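Local coordinates for protein enterotoxin SEN variant (Staphylococcus aureus, PDB 6KRY) that probably acts as a secreted superantigenic enterotoxin of the staphylococcal and streptococcal toxin family, a class that over-stimulates T cells, at residues 25-28 / 29-32; 53-57 / 58-62; 124-128 / 129-133; 155-158 / 159-163. One frame throughout, in Å; residues are numbered along the deposited sequence.

Contact 1. Residues 25-28 / 29-32; sequences YTDI and TWQL
Asp27 and Trp30 share a first torsion (chi1 -61° and -70°) that sets each CG beside its own backbone N, so the carboxylate and the indole leave the chain side by side, pointing the same way. Their planes are 34° apart, and the closest side-chain approach is Asp27 CB to Trp30 CD1, 3.9 Å. The two polar ends do not bond each other; Asp27 OD2 and Trp30 NE1 both hydrogen-bond to Ser23 OG, which fixes the pair from one point on the preceding helix.

The backbone beneath is a short 3-10 turn, identified by two successive i to i+3 hydrogen bonds: Trp30 N to Asp27 O at 3.2 Å, almost straight, and Gln31 N to Ile28 O at 3.0 Å. Both donors lie well above the carbonyl planes. Asp27 O also takes a hydrogen from water 1 (3.2 Å), and this water accepts from Gln31 NE2 at 2.9 Å, so the side-chain amide is tied back to the start of the turn. Gln31 OE1 is held separately by Tyr84 OH. Ile28 crosses Thr29 at about a right angle, with Ile28 CD1 3.7 Å from Thr29 CG2.

The turn links helix 15-26 to strand 31-37 of the OB-fold domain. Tyr24 and Tyr87 meet the Trp30 ring, Leu86 of strand 86-88 touches Trp30 and Gln31, and from helix 146-161 Phe155 packs on Ile28 and Gln31 while Thr151 touches Gln31.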
loop_
_atom_site.group_PDB
_atom_site.type_symbol
_atom_site.label_atom_id
_atom_site.label_comp_id
_atom_site.label_asym_id
_atom_site.label_seq_id
_atom_site.Cartn_x
_atom_site.Cartn_y
_atom_site.Cartn_z
ATOM N N TYR A 25 0.836 10.466 -0.650
ATOM C CA TYR A 25 -0.576 10.220 -0.732
ATOM C C TYR A 25 -1.279 11.325 -1.535
ATOM O O TYR A 25 -2.496 11.270 -1.638
ATOM C CB TYR A 25 -1.199 9.999 0.648
ATOM C CG TYR A 25 -0.827 8.664 1.237
ATOM C CD1 TYR A 25 -1.273 7.489 0.649
ATOM C CD2 TYR A 25 0.109 8.558 2.247
ATOM C CE1 TYR A 25 -0.874 6.249 1.123
ATOM C CE2 TYR A 25 0.519 7.333 2.743
ATOM C CZ TYR A 25 0.024 6.177 2.172
ATOM O OH TYR A 25 0.414 4.964 2.648
ATOM N N THR A 26 -0.505 12.249 -2.124
ATOM C CA THR A 26 -1.037 13.272 -3.037
ATOM C C THR A 26 -0.631 13.002 -4.491
ATOM O O THR A 26 -1.412 13.268 -5.399
ATOM C CB THR A 26 -0.558 14.671 -2.614
ATOM O OG1 THR A 26 -1.101 14.900 -1.311
ATOM C CG2 THR A 26 -0.998 15.757 -3.573
ATOM N N ASP A 27 0.620 12.604 -4.731
ATOM C CA ASP A 27 1.154 12.511 -6.127
ATOM C C ASP A 27 0.961 11.075 -6.609
ATOM O O ASP A 27 1.597 10.190 -6.023
ATOM C CB ASP A 27 2.648 12.844 -6.182
ATOM C CG ASP A 27 2.994 14.247 -5.712
ATOM O OD1 ASP A 27 2.261 15.191 -6.094
ATOM O OD2 ASP A 27 3.982 14.397 -4.945
ATOM N N ILE A 28 0.080 10.856 -7.599
ATOM C CA ILE A 28 -0.259 9.470 -8.053
ATOM C C ILE A 28 0.972 8.757 -8.613
ATOM O O ILE A 28 0.945 7.524 -8.689
ATOM C CB ILE A 28 -1.398 9.350 -9.097
ATOM C CG1 ILE A 28 -1.403 10.436 -10.179
ATOM C CG2 ILE A 28 -2.735 9.255 -8.397
ATOM C CD1 ILE A 28 -0.076 10.722 -10.794
ATOM N N THR A 29 2.035 9.499 -8.957
ATOM C CA THR A 29 3.236 8.904 -9.543
ATOM C C THR A 29 3.935 7.943 -8.565
ATOM O O THR A 29 4.677 7.083 -9.010
ATOM C CB THR A 29 4.210 9.966 -10.076
ATOM O OG1 THR A 29 4.498 10.853 -9.000
ATOM C CG2 THR A 29 3.643 10.732 -11.245
ATOM N N TRP A 30 3.692 8.043 -7.258
ATOM C CA TRP A 30 4.293 7.091 -6.310
ATOM C C TRP A 30 3.656 5.697 -6.386
ATOM O O TRP A 30 4.173 4.807 -5.746
ATOM C CB TRP A 30 4.165 7.607 -4.866
ATOM C CG TRP A 30 5.022 8.779 -4.547
ATOM C CD1 TRP A 30 4.602 10.053 -4.298
ATOM C CD2 TRP A 30 6.456 8.799 -4.513
ATOM N NE1 TRP A 30 5.685 10.855 -4.073
ATOM C CE2 TRP A 30 6.833 10.117 -4.190
ATOM C CE3 TRP A 30 7.442 7.823 -4.690
ATOM C CZ2 TRP A 30 8.165 10.487 -4.046
ATOM C CZ3 TRP A 30 8.763 8.192 -4.560
ATOM C CH2 TRP A 30 9.111 9.508 -4.246
ATOM N N GLN A 31 2.497 5.546 -7.041
ATOM C CA GLN A 31 1.769 4.291 -7.130
ATOM C C GLN A 31 2.245 3.537 -8.370
ATOM O O GLN A 31 1.978 3.952 -9.478
ATOM C CB GLN A 31 0.254 4.505 -7.201
ATOM C CG GLN A 31 -0.282 5.106 -5.905
ATOM C CD GLN A 31 -1.779 5.324 -5.766
ATOM O OE1 GLN A 31 -2.556 4.370 -5.771
ATOM N NE2 GLN A 31 -2.184 6.562 -5.486
ATOM N N LEU A 32 2.960 2.445 -8.138
ATOM C CA LEU A 32 3.397 1.507 -9.148
ATOM C C LEU A 32 2.242 0.527 -9.394
ATOM O O LEU A 32 1.589 0.079 -8.456
ATOM C CB LEU A 32 4.658 0.846 -8.569
ATOM C CG LEU A 32 5.501 -0.042 -9.463
ATOM C CD1 LEU A 32 4.874 -1.425 -9.563
ATOM C CD2 LEU A 32 5.719 0.572 -10.825
HETATM O O HOH W 1 -0.078 8.192 -4.242
#

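Contact 2. Residues 53-57 / 58-62; sequences IDISV and LKTSS
A G1 beta bulge closes the hairpin of strands 47-55 and 60-66 in the OB-fold domain: Lys59, with positive phi, and Thr60 both face Ile55. Ile55 and Thr60 form an antiparallel hydrogen-bonded pair, with Ile55 N to Thr60 O at 3.0 Å, nearly straight, and Thr60 N to Ile55 O at 3.2 Å. Ile55 O also accepts from Leu58 N at 3.2 Å; the two donors reach it from opposite faces of its carbonyl plane, and the bond from Lys59 N is weak. On the sheet face of this pair, the two side chains lie side by side, Ile55 CB 3.6 Å from Thr60 OG1.

Farther from the turn, Ile53 N bonds to Ser61 O at 2.8 Å. The side chains of Asp54 and Ser61 meet as well: with both first torsions near -65°, Ser61 OG donates to Asp54 OD1 almost in line with its C-O bond. Tyr87 packs on Ile55, Val57 and Leu58, and Ser101 hydrogen-bonds Thr60 OG1. Water 2 links the strands, accepting from Thr60 OG1 at 2.7 Å and donating to Ile53 O and Ser62 O, each 2.8 Å from it.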
loop_
_atom_site.group_PDB
_atom_site.type_symbol
_atom_site.label_atom_id
_atom_site.label_comp_id
_atom_site.label_asym_id
_atom_site.label_seq_id
_atom_site.Cartn_x
_atom_site.Cartn_y
_atom_site.Cartn_z
ATOM N N ILE A 53 11.428 -1.883 -15.653
ATOM C CA ILE A 53 10.338 -1.203 -14.995
ATOM C C ILE A 53 10.743 0.266 -14.873
ATOM O O ILE A 53 11.563 0.605 -14.015
ATOM C CB ILE A 53 10.071 -1.783 -13.606
ATOM C CG1 ILE A 53 9.894 -3.299 -13.626
ATOM C CG2 ILE A 53 8.902 -1.056 -12.944
ATOM C CD1 ILE A 53 8.596 -3.745 -14.172
ATOM N N ASP A 54 10.171 1.111 -15.729
ATOM C CA ASP A 54 10.679 2.460 -15.912
ATOM C C ASP A 54 9.862 3.396 -15.035
ATOM O O ASP A 54 8.639 3.442 -15.105
ATOM C CB ASP A 54 10.747 2.791 -17.404
ATOM C CG ASP A 54 11.864 1.959 -18.025
ATOM O OD1 ASP A 54 13.056 2.250 -17.725
ATOM O OD2 ASP A 54 11.542 0.953 -18.691
ATOM N N ILE A 55 10.562 4.073 -14.136
ATOM C CA ILE A 55 9.953 5.040 -13.273
ATOM C C ILE A 55 10.631 6.389 -13.549
ATOM O O ILE A 55 11.758 6.685 -13.061
ATOM C CB ILE A 55 10.051 4.625 -11.797
ATOM C CG1 ILE A 55 9.341 3.289 -11.538
ATOM C CG2 ILE A 55 9.489 5.746 -10.943
ATOM C CD1 ILE A 55 9.392 2.807 -10.106
ATOM N N SER A 56 9.916 7.188 -14.327
ATOM C CA SER A 56 10.417 8.424 -14.868
ATOM C C SER A 56 10.867 9.387 -13.761
ATOM O O SER A 56 11.937 10.007 -13.827
ATOM C CB SER A 56 9.373 9.051 -15.741
ATOM O OG SER A 56 10.014 9.924 -16.663
ATOM N N VAL A 57 10.059 9.518 -12.721
ATOM C CA VAL A 57 10.323 10.564 -11.738
ATOM C C VAL A 57 11.605 10.271 -10.953
ATOM O O VAL A 57 12.198 11.205 -10.438
ATOM C CB VAL A 57 9.121 10.797 -10.814
ATOM C CG1 VAL A 57 7.951 11.378 -11.607
ATOM C CG2 VAL A 57 8.715 9.534 -10.072
ATOM N N LEU A 58 12.041 9.007 -10.842
ATOM C CA LEU A 58 13.284 8.688 -10.096
ATOM C C LEU A 58 14.407 8.310 -11.071
ATOM O O LEU A 58 15.503 8.055 -10.651
ATOM C CB LEU A 58 13.031 7.551 -9.091
ATOM C CG LEU A 58 12.174 7.878 -7.853
ATOM C CD1 LEU A 58 12.242 6.754 -6.831
ATOM C CD2 LEU A 58 12.590 9.186 -7.185
ATOM N N LYS A 59 14.090 8.245 -12.364
ATOM C CA LYS A 59 15.030 7.863 -13.441
ATOM C C LYS A 59 15.586 6.466 -13.175
ATOM O O LYS A 59 16.771 6.257 -13.353
ATOM C CB LYS A 59 16.203 8.851 -13.553
ATOM C CG LYS A 59 15.836 10.276 -13.945
ATOM C CD LYS A 59 17.003 11.242 -13.763
ATOM C CE LYS A 59 16.629 12.693 -13.980
ATOM N NZ LYS A 59 15.806 12.843 -15.207
ATOM N N THR A 60 14.727 5.519 -12.761
ATOM C CA THR A 60 15.148 4.131 -12.512
ATOM C C THR A 60 14.495 3.224 -13.559
ATOM O O THR A 60 13.472 3.564 -14.122
ATOM C CB THR A 60 14.823 3.674 -11.083
ATOM O OG1 THR A 60 13.415 3.848 -10.934
ATOM C CG2 THR A 60 15.606 4.419 -10.022
ATOM N N SER A 61 15.126 2.068 -13.794
ATOM C CA SER A 61 14.755 1.077 -14.819
ATOM C C SER A 61 14.522 -0.309 -14.233
ATOM O O SER A 61 14.103 -1.195 -14.981
ATOM C CB SER A 61 15.844 0.942 -15.852
ATOM O OG SER A 61 16.016 2.160 -16.524
ATOM N N SER A 62 14.967 -0.548 -12.993
ATOM C CA SER A 62 14.794 -1.846 -12.336
ATOM C C SER A 62 13.994 -1.683 -11.043
ATOM O O SER A 62 13.942 -0.606 -10.486
ATOM C CB SER A 62 16.130 -2.506 -12.042
ATOM O OG SER A 62 16.847 -2.779 -13.238
HETATM O O HOH W 2 12.363 1.457 -11.520
#

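Contact 3. Residues 124-128 / 129-133; sequences NVFKD and GIQQE
Lys127 and Ile130 are joined by two backbone hydrogen bonds, Lys127 N to Ile130 O (3.0 Å, close to straight) and Ile130 N to Lys127 O (3.0 Å). A shorter one, Gln132 N to Val125 O at 2.7 Å, carries the pairing beyond the non-hydrogen-bonded pair Phe126 and Gln131. Alpha-hydrogens add weaker contacts: Phe126 CA points its hydrogen at Ile130 O, and Gln131 CA does the same to Val125 O.

Among side-chain polar bonds, that of Gln132 is made within residues 129-133. The chain bends at chi2 (-62°), and this curls the amide back until NE2 donates to Ile130 O at 2.7 Å, with the acceptor nearly in the amide plane. Ile130 O is thereby gripped twice, by Lys127 N and Gln132 NE2 from opposite faces of its plane.

The backbone bonds define a beta hairpin with a two-residue loop, a type I' turn from Lys127 to Ile130, in which Asp128 and Gly129 both have positive phi. It connects strands 114-127 and 130-139 of the beta-grasp domain, the latter an outermost strand of its sheet. Asp128 OD1 bonds to Lys226 N.

Packing contacts lie on both faces. On the Phe126 and Gln131 face, the ring meets Gln131 obliquely, CE2 of Phe126 being 3.8 Å from CB of Gln131, while Phe223 meets the same ring with nearly parallel planes. On the other, CB of Lys127 rests 3.7 Å from CD of Gln132.

Water 3 bridges the two segments, accepting from Val125 N at 2.9 Å and donating to Gln132 O at 2.8 Å.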
loop_
_atom_site.group_PDB
_atom_site.type_symbol
_atom_site.label_atom_id
_atom_site.label_comp_id
_atom_site.label_asym_id
_atom_site.label_seq_id
_atom_site.Cartn_x
_atom_site.Cartn_y
_atom_site.Cartn_z
ATOM N N ASN A 124 -17.007 2.578 3.674
ATOM C CA ASN A 124 -17.820 3.448 4.522
ATOM C C ASN A 124 -16.897 4.329 5.365
ATOM O O ASN A 124 -15.794 3.899 5.752
ATOM C CB ASN A 124 -18.737 2.633 5.421
ATOM C CG ASN A 124 -19.845 1.993 4.623
ATOM O OD1 ASN A 124 -19.934 0.776 4.584
ATOM N ND2 ASN A 124 -20.684 2.815 4.010
ATOM N N VAL A 125 -17.276 5.593 5.520
ATOM C CA VAL A 125 -16.454 6.525 6.254
ATOM C C VAL A 125 -17.307 7.149 7.372
ATOM O O VAL A 125 -18.434 7.651 7.127
ATOM C CB VAL A 125 -15.864 7.605 5.326
ATOM C CG1 VAL A 125 -14.994 8.578 6.101
ATOM C CG2 VAL A 125 -15.052 7.025 4.186
ATOM N N PHE A 126 -16.741 7.162 8.581
ATOM C CA PHE A 126 -17.321 7.770 9.754
ATOM C C PHE A 126 -16.361 8.848 10.283
ATOM O O PHE A 126 -15.148 8.654 10.297
ATOM C CB PHE A 126 -17.591 6.726 10.826
ATOM C CG PHE A 126 -18.554 5.654 10.377
ATOM C CD1 PHE A 126 -18.097 4.507 9.746
ATOM C CD2 PHE A 126 -19.921 5.822 10.547
ATOM C CE1 PHE A 126 -18.992 3.535 9.314
ATOM C CE2 PHE A 126 -20.811 4.836 10.141
ATOM C CZ PHE A 126 -20.343 3.695 9.528
ATOM N N LYS A 127 -16.921 9.998 10.651
ATOM C CA LYS A 127 -16.139 11.077 11.217
ATOM C C LYS A 127 -16.805 11.509 12.527
ATOM O O LYS A 127 -17.969 11.947 12.492
ATOM C CB LYS A 127 -16.044 12.240 10.234
ATOM C CG LYS A 127 -15.188 13.392 10.740
ATOM C CD LYS A 127 -14.849 14.369 9.637
ATOM C CE LYS A 127 -15.960 15.364 9.378
ATOM N NZ LYS A 127 -15.393 16.638 8.884
ATOM N N ASP A 128 -16.084 11.341 13.646
ATOM C CA ASP A 128 -16.631 11.396 15.029
ATOM C C ASP A 128 -17.981 10.672 15.156
ATOM O O ASP A 128 -18.946 11.198 15.741
ATOM C CB ASP A 128 -16.731 12.840 15.494
ATOM C CG ASP A 128 -15.356 13.443 15.600
ATOM O OD1 ASP A 128 -14.502 12.828 16.283
ATOM O OD2 ASP A 128 -15.151 14.491 14.989
ATOM N N GLY A 129 -18.020 9.454 14.618
ATOM C CA GLY A 129 -19.139 8.545 14.715
ATOM C C GLY A 129 -20.266 8.853 13.746
ATOM O O GLY A 129 -21.187 8.099 13.693
ATOM N N ILE A 130 -20.216 9.960 13.015
ATOM C CA ILE A 130 -21.257 10.313 12.033
ATOM C C ILE A 130 -20.871 9.795 10.623
ATOM O O ILE A 130 -19.836 10.184 10.037
ATOM C CB ILE A 130 -21.485 11.828 12.002
ATOM C CG1 ILE A 130 -22.047 12.388 13.314
ATOM C CG2 ILE A 130 -22.352 12.216 10.810
ATOM C CD1 ILE A 130 -22.107 13.915 13.307
ATOM N N GLN A 131 -21.765 9.000 10.018
ATOM C CA GLN A 131 -21.575 8.497 8.660
ATOM C C GLN A 131 -21.427 9.651 7.659
ATOM O O GLN A 131 -22.275 10.581 7.594
ATOM C CB GLN A 131 -22.716 7.561 8.262
ATOM C CG GLN A 131 -22.470 6.913 6.903
ATOM C CD GLN A 131 -23.588 6.001 6.467
ATOM O OE1 GLN A 131 -24.691 6.044 7.013
ATOM N NE2 GLN A 131 -23.300 5.179 5.466
ATOM N N GLN A 132 -20.341 9.580 6.876
ATOM C CA GLN A 132 -20.019 10.473 5.794
ATOM C C GLN A 132 -20.409 9.806 4.454
ATOM O O GLN A 132 -20.841 8.703 4.446
ATOM C CB GLN A 132 -18.529 10.839 5.837
ATOM C CG GLN A 132 -18.031 11.330 7.191
ATOM C CD GLN A 132 -18.725 12.600 7.643
ATOM O OE1 GLN A 132 -18.650 13.617 6.958
ATOM N NE2 GLN A 132 -19.419 12.530 8.769
ATOM N N GLU A 133 -20.271 10.543 3.352
ATOM C CA GLU A 133 -20.395 10.049 1.957
ATOM C C GLU A 133 -19.470 8.827 1.843
ATOM O O GLU A 133 -18.308 8.879 2.271
ATOM C CB GLU A 133 -20.029 11.202 1.007
ATOM C CG GLU A 133 -20.499 11.052 -0.429
ATOM C CD GLU A 133 -19.742 11.842 -1.507
ATOM O OE1 GLU A 133 -19.103 12.879 -1.174
ATOM O OE2 GLU A 133 -19.814 11.448 -2.709
HETATM O O HOH W 3 -19.906 6.042 4.491
#

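Contact 4. Residues 155-158 / 159-163; sequences FKLE and NLYKI
Glu158 reaches forward from the last turn of helix 146-161 to Lys162 and Ile163, just beyond its end. CB merely adjoins the following peptide. From there CG stands opposite the backbone N (chi1 174°), and a bend at chi2 (57°) swings the carboxylate along the helix toward its C-terminus. CD comes to 4.1 Å from Lys162 CA, and OE1 to 3.8 Å from that same CA. OE2, the other oxygen, lies 3.3 Å from Ile163 N, but the angle is too poor for a hydrogen bond; its partner is the next amide, Tyr164 N. The carboxylate thus receives a backbone N-H where the chain has left the helix. Thr22, Tyr25 and Thr26 of helix 15-26 touch this side chain.

The backbone end is marked by Lys162 N bonding to Glu158 O at 3.1 Å, after which Lys162 takes a positive phi of 56° and the path turns away. On another side of the helix Leu157 carries the packing: its CD2 touches Tyr161 CD2 at 3.9 Å, obliquely to the ring, while its CB meets CG1 of Ile163 at 3.8 Å. Val222 and Leu224 of strand 218-225 touch this apolar side. Lys156 CE lies 3.8 Å from Leu160 CD1, and Lys156 makes a cation-pi contact with Phe135.

The last i to i+4 bond and the positive phi of Lys162 mark a helix C-terminus with a left-handed terminating residue, at the end of the long helix that packs against the sheet of a beta-grasp domain.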
loop_
_atom_site.group_PDB
_atom_site.type_symbol
_atom_site.label_atom_id
_atom_site.label_comp_id
_atom_site.label_asym_id
_atom_site.label_seq_id
_atom_site.Cartn_x
_atom_site.Cartn_y
_atom_site.Cartn_z
ATOM N N PHE A 155 -5.248 7.338 -0.559
ATOM C CA PHE A 155 -5.141 8.375 -1.555
ATOM C C PHE A 155 -6.435 9.223 -1.558
ATOM O O PHE A 155 -6.418 10.453 -1.587
ATOM C CB PHE A 155 -4.875 7.717 -2.908
ATOM C CG PHE A 155 -4.518 8.721 -3.958
ATOM C CD1 PHE A 155 -3.228 9.205 -4.039
ATOM C CD2 PHE A 155 -5.506 9.255 -4.788
ATOM C CE1 PHE A 155 -2.915 10.182 -4.973
ATOM C CE2 PHE A 155 -5.189 10.203 -5.755
ATOM C CZ PHE A 155 -3.896 10.682 -5.823
ATOM N N LYS A 156 -7.575 8.540 -1.526
ATOM C CA LYS A 156 -8.875 9.224 -1.530
ATOM C C LYS A 156 -9.102 9.974 -0.213
ATOM O O LYS A 156 -9.577 11.132 -0.185
ATOM C CB LYS A 156 -9.964 8.196 -1.774
ATOM C CG LYS A 156 -10.193 7.866 -3.233
ATOM C CD LYS A 156 -11.625 8.183 -3.643
ATOM C CE LYS A 156 -12.066 9.545 -3.138
ATOM N NZ LYS A 156 -13.006 10.196 -4.083
ATOM N N LEU A 157 -8.693 9.383 0.900
ATOM C CA LEU A 157 -8.840 10.091 2.166
ATOM C C LEU A 157 -7.951 11.340 2.194
ATOM O O LEU A 157 -8.321 12.368 2.849
ATOM C CB LEU A 157 -8.500 9.199 3.361
ATOM C CG LEU A 157 -9.403 8.011 3.619
ATOM C CD1 LEU A 157 -8.865 7.175 4.775
ATOM C CD2 LEU A 157 -10.839 8.420 3.887
ATOM N N GLU A 158 -6.763 11.267 1.606
ATOM C CA GLU A 158 -5.863 12.436 1.633
ATOM C C GLU A 158 -6.555 13.547 0.830
ATOM O O GLU A 158 -6.527 14.688 1.228
ATOM C CB GLU A 158 -4.472 12.102 1.097
ATOM C CG GLU A 158 -3.546 13.300 0.966
ATOM C CD GLU A 158 -3.324 14.095 2.245
ATOM O OE1 GLU A 158 -3.128 15.354 2.149
ATOM O OE2 GLU A 158 -3.344 13.460 3.313
ATOM N N ASN A 159 -7.173 13.172 -0.296
ATOM C CA ASN A 159 -7.805 14.149 -1.173
ATOM C C ASN A 159 -8.998 14.797 -0.440
ATOM O O ASN A 159 -9.133 16.021 -0.473
ATOM C CB ASN A 159 -8.217 13.547 -2.511
ATOM C CG ASN A 159 -8.934 14.568 -3.372
ATOM O OD1 ASN A 159 -10.150 14.628 -3.337
ATOM N ND2 ASN A 159 -8.198 15.417 -4.067
ATOM N N LEU A 160 -9.835 13.998 0.239
ATOM C CA LEU A 160 -11.109 14.477 0.819
ATOM C C LEU A 160 -10.912 15.100 2.206
ATOM O O LEU A 160 -11.653 16.034 2.538
ATOM C CB LEU A 160 -12.114 13.320 0.920
ATOM C CG LEU A 160 -12.517 12.646 -0.399
ATOM C CD1 LEU A 160 -13.354 11.411 -0.146
ATOM C CD2 LEU A 160 -13.253 13.605 -1.320
ATOM N N TYR A 161 -9.985 14.574 3.019
ATOM C CA TYR A 161 -9.903 14.941 4.432
ATOM C C TYR A 161 -8.535 15.498 4.869
ATOM O O TYR A 161 -8.380 15.820 6.037
ATOM C CB TYR A 161 -10.225 13.732 5.304
ATOM C CG TYR A 161 -11.639 13.257 5.109
ATOM C CD1 TYR A 161 -12.714 13.936 5.664
ATOM C CD2 TYR A 161 -11.903 12.132 4.365
ATOM C CE1 TYR A 161 -14.022 13.505 5.468
ATOM C CE2 TYR A 161 -13.198 11.668 4.175
ATOM C CZ TYR A 161 -14.260 12.368 4.709
ATOM O OH TYR A 161 -15.524 11.916 4.486
ATOM N N LYS A 162 -7.541 15.548 3.979
ATOM C CA LYS A 162 -6.221 16.117 4.307
ATOM C C LYS A 162 -5.621 15.422 5.534
ATOM O O LYS A 162 -5.058 16.070 6.453
ATOM C CB LYS A 162 -6.338 17.633 4.524
ATOM C CG LYS A 162 -7.205 18.332 3.506
ATOM C CD LYS A 162 -6.473 18.756 2.300
ATOM C CE LYS A 162 -5.768 20.075 2.533
ATOM N NZ LYS A 162 -5.376 20.707 1.253
ATOM N N ILE A 163 -5.717 14.088 5.539
ATOM C CA ILE A 163 -5.234 13.266 6.611
ATOM C C ILE A 163 -3.826 13.677 7.032
ATOM O O ILE A 163 -3.571 13.810 8.219
ATOM C CB ILE A 163 -5.223 11.788 6.159
ATOM C CG1 ILE A 163 -6.632 11.275 5.917
ATOM C CG2 ILE A 163 -4.477 10.913 7.153
ATOM C CD1 ILE A 163 -7.545 11.501 7.057
#

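The contacts touch in the order 2, 1, 4, 3, with contacts 1 and 4 as the inner pair. Between these two the Phe155 ring is the junction: its CD1 lies 3.2 Å from Gln31 NE2 and 3.3 Å from Tyr25 O, and its CZ makes a tight approach of 3.2 Å to Ile28 CG2, so the beta-grasp helix packs directly on the OB-fold domain. Toward contact 3, Tyr161 OH sits 3.5 Å from Gln132 CB, within the beta-grasp domain. Contact 1 also meets contact 2 inside the OB-fold, through Leu32 CD2 and Ile53 CG2 at 4.2 Å. Contacts 2 and 3, the two hairpin ends, lie on opposite sides of the chain's centre, with their own centres about 39 Å apart.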